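Long-range contact in putative transcriptional regulator (Streptomyces coelicolor A3, PDB 2PQQ), which probably acts as a cAMP-binding transcription factor of the CRP family, seen here as its N-terminal cyclic nucleotide-binding domain: residues A[47-61]-A[91-105]. Residues are numbered along the deposited sequence; the frame is centred on the assembly and turned at random.
Sequences DRLYVVTEGKVKLHR and RTATGTALTEVKLLA
His60 meets Thr96 at its ring edge, where NE2 and Thr96 OG1 share a hydrogen bond of 2.8 Å; either could be the donor. Thr94 packs over a face of the same ring, a CH-pi contact with CB 4.0 Å from the ring centroid. With CG between its backbone N and carbonyl carbon (chi1 51°), the His60 ring has its face on Thr94 and its NE2 edge at Thr96. Next along, Arg61 NE donates to Thr92 O at 2.6 Å. This oxygen lies at the guanidinium edge, in plane, and takes a weak second bond from Arg61 NH2. With an alanine here in place of Arg61, Thr92 O would probably lose both donors of this side chain, and the loop before strand 94-97 would be less firmly held. From the start of 91-105, the Arg91 side chain reaches back to Arg48. Its NH2 gives a nearly straight bond to Arg48 O at 2.9 Å (164°), and a water joins the same NH2 to Tyr50 OH.

Two antiparallel strand pairs, 48-54 with 101-105 and 57-61 with 94-97, build part of the beta-roll of a cyclic nucleotide-binding domain. A classic beta bulge interrupts the first: Thr53 N and Glu54 N both reach Lys102 O from the same face of its plane. Gly55 follows with backbone angles that call for glycine, and a CB there would clash with Glu100 O. Thr99 OG1 then accepts from Lys56 N at 3.0 Å and donates to Glu100 O. Between the strand pairs, Val57 CG2 touches Val101 CG1 at 3.8 Å. Leu103 CD2 lies against Tyr50 CB and Val52 CG2.

Farther out, Glu68 bonds His60 ND1 and so helps fix the ring's rotation. Glu42 N holds Thr94 OG1, while Phe40 makes a cation-pi contact with Arg91. Gly148 of the second subunit packs on Thr92 and Ala93.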
loop_
_atom_site.group_PDB
_atom_site.type_symbol
_atom_site.label_atom_id
_atom_site.label_comp_id
_atom_site.label_asym_id
_atom_site.label_seq_id
_atom_site.Cartn_x
_atom_site.Cartn_y
_atom_site.Cartn_z
ATOM N N ASP A 47 -12.269 -16.041 -14.358
ATOM C CA ASP A 47 -13.196 -14.972 -14.775
ATOM C C ASP A 47 -14.484 -15.042 -13.974
ATOM O O ASP A 47 -15.525 -14.553 -14.421
ATOM C CB ASP A 47 -13.462 -15.002 -16.311
ATOM C CG ASP A 47 -14.466 -16.096 -16.744
ATOM O OD1 ASP A 47 -14.488 -17.193 -16.137
ATOM O OD2 ASP A 47 -15.249 -15.849 -17.706
ATOM N N ARG A 48 -14.393 -15.649 -12.785
ATOM C CA ARG A 48 -15.534 -15.847 -11.895
ATOM C C ARG A 48 -15.196 -15.383 -10.506
ATOM O O ARG A 48 -14.085 -15.604 -10.037
ATOM C CB ARG A 48 -15.876 -17.342 -11.749
ATOM C CG ARG A 48 -16.571 -17.986 -12.885
ATOM C CD ARG A 48 -16.705 -19.467 -12.587
ATOM N NE ARG A 48 -18.074 -19.946 -12.791
ATOM C CZ ARG A 48 -18.503 -21.174 -12.479
ATOM N NH1 ARG A 48 -17.675 -22.068 -11.939
ATOM N NH2 ARG A 48 -19.769 -21.507 -12.695
ATOM N N LEU A 49 -16.166 -14.814 -9.850
ATOM C CA LEU A 49 -16.193 -14.544 -8.443
ATOM C C LEU A 49 -17.016 -15.609 -7.762
ATOM O O LEU A 49 -17.919 -16.091 -8.353
ATOM C CB LEU A 49 -16.872 -13.210 -8.285
ATOM C CG LEU A 49 -17.575 -12.701 -7.066
ATOM C CD1 LEU A 49 -17.741 -11.245 -7.200
ATOM C CD2 LEU A 49 -18.856 -13.349 -6.879
ATOM N N TYR A 50 -16.677 -15.980 -6.538
ATOM C CA TYR A 50 -17.480 -16.944 -5.780
ATOM C C TYR A 50 -17.828 -16.330 -4.434
ATOM O O TYR A 50 -17.052 -15.545 -3.886
ATOM C CB TYR A 50 -16.721 -18.263 -5.527
ATOM C CG TYR A 50 -16.230 -19.012 -6.749
ATOM C CD1 TYR A 50 -16.962 -20.077 -7.288
ATOM C CD2 TYR A 50 -15.010 -18.674 -7.352
ATOM C CE1 TYR A 50 -16.503 -20.758 -8.451
ATOM C CE2 TYR A 50 -14.534 -19.362 -8.489
ATOM C CZ TYR A 50 -15.289 -20.383 -9.034
ATOM O OH TYR A 50 -14.782 -21.074 -10.128
ATOM N N VAL A 51 -18.946 -16.703 -3.865
ATOM C CA VAL A 51 -19.253 -16.428 -2.478
ATOM C C VAL A 51 -19.427 -17.783 -1.861
ATOM O O VAL A 51 -20.173 -18.561 -2.351
ATOM C CB VAL A 51 -20.545 -15.612 -2.348
ATOM C CG1 VAL A 51 -20.967 -15.511 -0.947
ATOM C CG2 VAL A 51 -20.384 -14.242 -2.944
ATOM N N VAL A 52 -18.617 -18.101 -0.870
ATOM C CA VAL A 52 -18.765 -19.390 -0.199
ATOM C C VAL A 52 -20.054 -19.339 0.631
ATOM O O VAL A 52 -20.241 -18.409 1.428
ATOM C CB VAL A 52 -17.545 -19.710 0.743
ATOM C CG1 VAL A 52 -17.818 -20.943 1.592
ATOM C CG2 VAL A 52 -16.294 -19.913 -0.059
ATOM N N THR A 53 -20.922 -20.339 0.492
ATOM C CA THR A 53 -22.131 -20.373 1.326
ATOM C C THR A 53 -22.089 -21.434 2.452
ATOM O O THR A 53 -22.846 -21.349 3.428
ATOM C CB THR A 53 -23.415 -20.489 0.479
ATOM O OG1 THR A 53 -23.450 -21.764 -0.161
ATOM C CG2 THR A 53 -23.438 -19.402 -0.614
ATOM N N GLU A 54 -21.212 -22.419 2.313
ATOM C CA GLU A 54 -20.924 -23.364 3.405
ATOM C C GLU A 54 -19.614 -24.089 3.148
ATOM O O GLU A 54 -19.211 -24.275 1.991
ATOM C CB GLU A 54 -22.059 -24.377 3.626
ATOM C CG GLU A 54 -22.429 -25.245 2.432
ATOM C CD GLU A 54 -23.651 -26.132 2.712
ATOM O OE1 GLU A 54 -24.780 -25.596 2.865
ATOM O OE2 GLU A 54 -23.486 -27.371 2.767
ATOM N N GLY A 55 -18.960 -24.477 4.236
ATOM C CA GLY A 55 -17.677 -25.160 4.176
ATOM C C GLY A 55 -16.529 -24.172 4.154
ATOM O O GLY A 55 -16.730 -22.960 4.252
ATOM N N LYS A 56 -15.319 -24.706 4.020
ATOM C CA LYS A 56 -14.100 -23.913 4.009
ATOM C C LYS A 56 -13.250 -24.258 2.796
ATOM O O LYS A 56 -13.063 -25.438 2.474
ATOM C CB LYS A 56 -13.301 -24.192 5.289
ATOM C CG LYS A 56 -14.067 -23.817 6.553
ATOM C CD LYS A 56 -13.316 -24.179 7.836
ATOM C CE LYS A 56 -14.070 -23.626 9.035
ATOM N NZ LYS A 56 -14.804 -22.366 8.657
ATOM N N VAL A 57 -12.739 -23.214 2.145
ATOM C CA VAL A 57 -11.794 -23.320 1.049
ATOM C C VAL A 57 -10.448 -22.711 1.479
ATOM O O VAL A 57 -10.375 -21.534 1.834
ATOM C CB VAL A 57 -12.304 -22.572 -0.211
ATOM C CG1 VAL A 57 -11.297 -22.659 -1.322
ATOM C CG2 VAL A 57 -13.638 -23.147 -0.672
ATOM N N LYS A 58 -9.386 -23.517 1.442
ATOM C CA LYS A 58 -8.037 -23.014 1.682
ATOM C C LYS A 58 -7.433 -22.513 0.369
ATOM O O LYS A 58 -7.410 -23.244 -0.615
ATOM C CB LYS A 58 -7.144 -24.118 2.267
ATOM C CG LYS A 58 -5.695 -23.722 2.441
ATOM C CD LYS A 58 -4.827 -24.964 2.511
ATOM C CE LYS A 58 -3.392 -24.635 2.178
ATOM N NZ LYS A 58 -2.511 -24.484 3.365
ATOM N N LEU A 59 -6.964 -21.273 0.356
ATOM C CA LEU A 59 -6.236 -20.750 -0.793
ATOM C C LEU A 59 -4.729 -20.911 -0.551
ATOM O O LEU A 59 -4.258 -20.645 0.556
ATOM C CB LEU A 59 -6.609 -19.286 -1.060
ATOM C CG LEU A 59 -8.026 -18.973 -1.564
ATOM C CD1 LEU A 59 -8.270 -17.485 -1.550
ATOM C CD2 LEU A 59 -8.222 -19.512 -2.964
ATOM N N HIS A 60 -3.997 -21.410 -1.556
ATOM C CA HIS A 60 -2.535 -21.624 -1.437
ATOM C C HIS A 60 -1.765 -21.413 -2.759
ATOM O O HIS A 60 -2.329 -21.520 -3.854
ATOM C CB HIS A 60 -2.201 -22.991 -0.813
ATOM C CG HIS A 60 -2.897 -24.142 -1.467
ATOM N ND1 HIS A 60 -2.312 -24.905 -2.455
ATOM C CD2 HIS A 60 -4.146 -24.639 -1.299
ATOM C CE1 HIS A 60 -3.161 -25.832 -2.855
ATOM N NE2 HIS A 60 -4.287 -25.684 -2.181
ATOM N N ARG A 61 -0.462 -21.149 -2.628
ATOM C CA ARG A 61 0.400 -20.740 -3.735
ATOM C C ARG A 61 1.728 -21.511 -3.655
ATOM O O ARG A 61 2.223 -21.802 -2.558
ATOM C CB ARG A 61 0.620 -19.224 -3.656
ATOM C CG ARG A 61 1.406 -18.589 -4.801
ATOM C CD ARG A 61 1.322 -17.055 -4.741
ATOM N NE ARG A 61 -0.057 -16.573 -4.839
ATOM C CZ ARG A 61 -0.521 -15.461 -4.269
ATOM N NH1 ARG A 61 0.279 -14.694 -3.541
ATOM N NH2 ARG A 61 -1.798 -15.126 -4.414
ATOM N N ARG A 91 -5.478 -17.230 -12.356
ATOM C CA ARG A 91 -5.529 -17.384 -10.894
ATOM C C ARG A 91 -4.135 -17.311 -10.264
ATOM O O ARG A 91 -3.161 -17.875 -10.792
ATOM C CB ARG A 91 -6.212 -18.689 -10.488
ATOM C CG ARG A 91 -7.620 -18.835 -10.984
ATOM C CD ARG A 91 -8.553 -17.805 -10.359
ATOM N NE ARG A 91 -9.951 -18.130 -10.654
ATOM C CZ ARG A 91 -10.978 -17.311 -10.434
ATOM N NH1 ARG A 91 -10.781 -16.102 -9.932
ATOM N NH2 ARG A 91 -12.204 -17.702 -10.745
ATOM N N THR A 92 -4.056 -16.609 -9.144
ATOM C CA THR A 92 -2.791 -16.400 -8.431
ATOM C C THR A 92 -2.664 -17.411 -7.286
ATOM O O THR A 92 -1.611 -17.523 -6.663
ATOM C CB THR A 92 -2.708 -14.964 -7.867
ATOM O OG1 THR A 92 -3.887 -14.693 -7.109
ATOM C CG2 THR A 92 -2.617 -13.939 -8.980
ATOM N N ALA A 93 -3.732 -18.163 -7.042
ATOM C CA ALA A 93 -3.731 -19.214 -6.029
ATOM C C ALA A 93 -4.537 -20.465 -6.429
ATOM O O ALA A 93 -5.369 -20.419 -7.338
ATOM C CB ALA A 93 -4.251 -18.659 -4.707
ATOM N N THR A 94 -4.264 -21.582 -5.743
ATOM C CA THR A 94 -5.096 -22.779 -5.822
ATOM C C THR A 94 -6.079 -22.771 -4.647
ATOM O O THR A 94 -5.715 -22.428 -3.537
ATOM C CB THR A 94 -4.229 -24.062 -5.804
ATOM O OG1 THR A 94 -3.394 -24.063 -6.966
ATOM C CG2 THR A 94 -5.101 -25.326 -5.822
ATOM N N GLY A 95 -7.333 -23.111 -4.918
ATOM C CA GLY A 95 -8.342 -23.179 -3.890
ATOM C C GLY A 95 -8.691 -24.632 -3.726
ATOM O O GLY A 95 -9.067 -25.289 -4.687
ATOM N N THR A 96 -8.522 -25.129 -2.506
ATOM C CA THR A 96 -8.767 -26.524 -2.180
ATOM C C THR A 96 -9.830 -26.635 -1.076
ATOM O O THR A 96 -9.736 -25.993 -0.049
ATOM C CB THR A 96 -7.457 -27.206 -1.772
ATOM O OG1 THR A 96 -6.546 -27.125 -2.875
ATOM C CG2 THR A 96 -7.668 -28.673 -1.397
ATOM N N ALA A 97 -10.854 -27.432 -1.333
ATOM C CA ALA A 97 -11.936 -27.637 -0.389
ATOM C C ALA A 97 -11.387 -28.401 0.820
ATOM O O ALA A 97 -10.775 -29.468 0.680
ATOM C CB ALA A 97 -13.084 -28.418 -1.047
ATOM N N LEU A 98 -11.575 -27.845 2.005
ATOM C CA LEU A 98 -11.177 -28.554 3.232
ATOM C C LEU A 98 -12.297 -29.400 3.786
ATOM O O LEU A 98 -12.076 -30.281 4.650
ATOM C CB LEU A 98 -10.737 -27.566 4.302
ATOM C CG LEU A 98 -9.509 -26.770 3.923
ATOM C CD1 LEU A 98 -9.392 -25.550 4.854
ATOM C CD2 LEU A 98 -8.261 -27.669 3.967
ATOM N N THR A 99 -13.506 -29.114 3.311
ATOM C CA THR A 99 -14.716 -29.794 3.757
ATOM C C THR A 99 -15.628 -29.937 2.545
ATOM O O THR A 99 -15.234 -29.621 1.415
ATOM C CB THR A 99 -15.477 -28.947 4.811
ATOM O OG1 THR A 99 -15.801 -27.675 4.238
ATOM C CG2 THR A 99 -14.638 -28.706 6.043
ATOM N N GLU A 100 -16.840 -30.430 2.771
ATOM C CA GLU A 100 -17.922 -30.234 1.825
ATOM C C GLU A 100 -18.097 -28.726 1.689
ATOM O O GLU A 100 -18.219 -28.020 2.688
ATOM C CB GLU A 100 -19.219 -30.855 2.342
ATOM C CG GLU A 100 -20.370 -30.746 1.351
ATOM C CD GLU A 100 -21.628 -30.182 1.970
ATOM O OE1 GLU A 100 -22.335 -30.917 2.709
ATOM O OE2 GLU A 100 -21.924 -28.999 1.699
ATOM N N VAL A 101 -18.069 -28.229 0.458
ATOM C CA VAL A 101 -18.237 -26.802 0.216
ATOM C C VAL A 101 -19.348 -26.553 -0.808
ATOM O O VAL A 101 -19.483 -27.287 -1.786
ATOM C CB VAL A 101 -16.926 -26.132 -0.304
ATOM C CG1 VAL A 101 -17.102 -24.618 -0.456
ATOM C CG2 VAL A 101 -15.740 -26.430 0.639
ATOM N N LYS A 102 -20.132 -25.511 -0.567
ATOM C CA LYS A 102 -21.047 -24.985 -1.571
ATOM C C LYS A 102 -20.719 -23.516 -1.770
ATOM O O LYS A 102 -20.346 -22.809 -0.810
ATOM C CB LYS A 102 -22.501 -25.165 -1.141
ATOM C CG LYS A 102 -22.986 -26.607 -1.189
ATOM C CD LYS A 102 -24.440 -26.735 -0.724
ATOM C CE LYS A 102 -24.807 -28.168 -0.354
ATOM N NZ LYS A 102 -24.706 -29.120 -1.516
ATOM N N LEU A 103 -20.812 -23.084 -3.028
ATOM C CA LEU A 103 -20.504 -21.717 -3.428
ATOM C C LEU A 103 -21.525 -21.232 -4.459
ATOM O O LEU A 103 -22.161 -22.042 -5.141
ATOM C CB LEU A 103 -19.110 -21.611 -4.074
ATOM C CG LEU A 103 -17.894 -22.358 -3.512
ATOM C CD1 LEU A 103 -17.662 -23.609 -4.315
ATOM C CD2 LEU A 103 -16.675 -21.479 -3.589
ATOM N N LEU A 104 -21.653 -19.916 -4.570
ATOM C CA LEU A 104 -22.402 -19.311 -5.669
ATOM C C LEU A 104 -21.385 -18.574 -6.529
ATOM O O LEU A 104 -20.559 -17.853 -5.990
ATOM C CB LEU A 104 -23.432 -18.336 -5.108
ATOM C CG LEU A 104 -24.621 -19.047 -4.449
ATOM C CD1 LEU A 104 -25.533 -18.037 -3.736
ATOM C CD2 LEU A 104 -25.396 -19.866 -5.482
ATOM N N ALA A 105 -21.439 -18.752 -7.836
ATOM C CA ALA A 105 -20.436 -18.164 -8.729
ATOM C C ALA A 105 -21.059 -17.144 -9.666
ATOM O O ALA A 105 -22.156 -17.365 -10.184
ATOM C CB ALA A 105 -19.771 -19.270 -9.540
HETATM O O HOH W 1 -12.661 -20.334 -11.538
#